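PDB 5D8N: leucine aminopeptidase 1, chloroplastic from Solanum lycopersicum, which removes N-terminal amino acids, preferably leucine, from peptides as a metal-dependent homohexameric aminopeptidase, and regulates wound signalling and insect defence. Local coordinates for residues N98-P102 and G103-T107. The protein carries 1 engineered substitution. Sequence-based numbering, arbitrary orientation.
Sequences NLRFP and GGRIT
Phe101 folds its ring back over Gly104. CG sits between the backbone N and the carbonyl carbon (chi1 57°), which brings the ring back across Gly104. One face meets Gly104 O, 3.5 Å from the ring plane and over its centre. At the ring edge, Phe101 CE2 touches Ile106 CG1 at 3.6 Å. Gly104 has no side chain, and Phe101 CZ packs 3.5 Å from Gly104 C. The backbones are paired here by straight bonds, such as Leu99 N to Ile106 O at 2.8 Å. This is a two-residue beta hairpin with a type II turn from Phe101 to Gly104. Its first strand, 96-101, is outermost, within the chain, in the mixed sheet of the N-terminal domain; 104-112 also pairs with 46-52. Gly103 takes the positive phi that the turn requires. Against the packed ring, the turn at Pro102 and Gly103 is exposed, and Pro102 CB meets just the adjoining Gly103 N. On the face of Arg100 and Arg105, the Arg105 guanidinium lies with one face under Arg100 CB. In the Asn98 conformer given, Arg105 NH1 donates to Asn98 OD1 (2.7 Å), which lies in the guanidinium plane. Replacing Arg105 by an alanine would probably leave that OD1 without this donor, and Glu86 and Glu87 of a neighbouring subunit, another copy of the protein, without this arginine. Arg100 NE and Arg105 NH2 are 4.2 Å apart, but Glu86 of that subunit forms salt bridges with both arginines and probably offsets their like charges.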
# COMPACT_ATOMS: atom_id res chain seq x y z
N ASN A 98 -10.93 -45.35 14.87
CA ASN A 98 -11.91 -45.30 15.96
C ASN A 98 -12.93 -46.40 15.70
O ASN A 98 -13.61 -46.40 14.67
CB ASN A 98 -12.60 -43.93 16.03
CG ASN A 98 -13.41 -43.73 17.30
OD1 ASN A 98 -14.39 -44.43 17.56
ND2 ASN A 98 -13.03 -42.72 18.09
N LEU A 99 -13.01 -47.36 16.61
CA LEU A 99 -13.92 -48.48 16.46
C LEU A 99 -14.84 -48.65 17.66
O LEU A 99 -14.40 -48.89 18.78
CB LEU A 99 -13.10 -49.74 16.24
CG LEU A 99 -13.92 -50.98 15.90
CD1 LEU A 99 -14.60 -50.88 14.54
CD2 LEU A 99 -13.01 -52.19 15.96
N ARG A 100 -16.14 -48.50 17.41
CA ARG A 100 -17.20 -48.71 18.40
C ARG A 100 -17.82 -50.09 18.25
O ARG A 100 -18.14 -50.50 17.13
CB ARG A 100 -18.31 -47.67 18.22
CG ARG A 100 -19.47 -47.85 19.20
CD ARG A 100 -19.04 -47.60 20.63
NE ARG A 100 -20.16 -47.34 21.53
CZ ARG A 100 -20.81 -48.27 22.21
NH1 ARG A 100 -20.56 -49.57 22.05
NH2 ARG A 100 -21.83 -47.91 22.96
N PHE A 101 -17.85 -50.85 19.32
CA PHE A 101 -18.23 -52.27 19.27
C PHE A 101 -19.04 -52.59 20.52
O PHE A 101 -19.21 -51.71 21.37
CB PHE A 101 -17.00 -53.18 19.14
CG PHE A 101 -15.99 -53.02 20.23
CD1 PHE A 101 -16.22 -53.59 21.48
CD2 PHE A 101 -14.94 -52.13 20.09
CE1 PHE A 101 -15.37 -53.31 22.54
CE2 PHE A 101 -14.08 -51.88 21.14
CZ PHE A 101 -14.28 -52.48 22.37
N PRO A 102 -19.65 -53.78 20.59
CA PRO A 102 -20.59 -53.95 21.71
C PRO A 102 -19.82 -54.10 23.01
O PRO A 102 -18.91 -54.91 23.10
CB PRO A 102 -21.32 -55.27 21.41
CG PRO A 102 -20.74 -55.80 20.13
CD PRO A 102 -19.87 -54.74 19.50
N GLY A 103 -20.09 -53.21 23.95
CA GLY A 103 -19.37 -53.18 25.21
C GLY A 103 -18.25 -52.15 25.31
O GLY A 103 -17.67 -51.96 26.38
N GLY A 104 -17.93 -51.46 24.22
CA GLY A 104 -16.91 -50.44 24.32
C GLY A 104 -16.45 -49.77 23.04
O GLY A 104 -17.10 -49.88 21.99
N ARG A 105 -15.35 -49.03 23.15
CA ARG A 105 -14.82 -48.28 22.03
C ARG A 105 -13.30 -48.30 22.13
O ARG A 105 -12.74 -48.01 23.19
CB ARG A 105 -15.38 -46.86 22.09
CG ARG A 105 -15.09 -46.02 20.87
CD ARG A 105 -15.57 -44.60 21.07
NE ARG A 105 -17.01 -44.46 20.85
CZ ARG A 105 -17.57 -44.13 19.70
NH1 ARG A 105 -16.84 -43.98 18.60
NH2 ARG A 105 -18.87 -43.86 19.65
N ILE A 106 -12.64 -48.53 21.00
CA ILE A 106 -11.20 -48.45 20.94
C ILE A 106 -10.77 -47.40 19.92
O ILE A 106 -11.34 -47.30 18.84
CB ILE A 106 -10.58 -49.81 20.57
CG1 ILE A 106 -10.69 -50.72 21.79
CG2 ILE A 106 -9.10 -49.65 20.24
CD1 ILE A 106 -10.25 -52.15 21.57
N THR A 107 -9.76 -46.60 20.27
CA THR A 107 -9.07 -45.81 19.26
C THR A 107 -7.57 -46.12 19.25
O THR A 107 -6.92 -46.11 20.30
CB THR A 107 -9.31 -44.30 19.41
OG1 THR A 107 -8.70 -43.59 18.31
CG2 THR A 107 -8.77 -43.78 20.73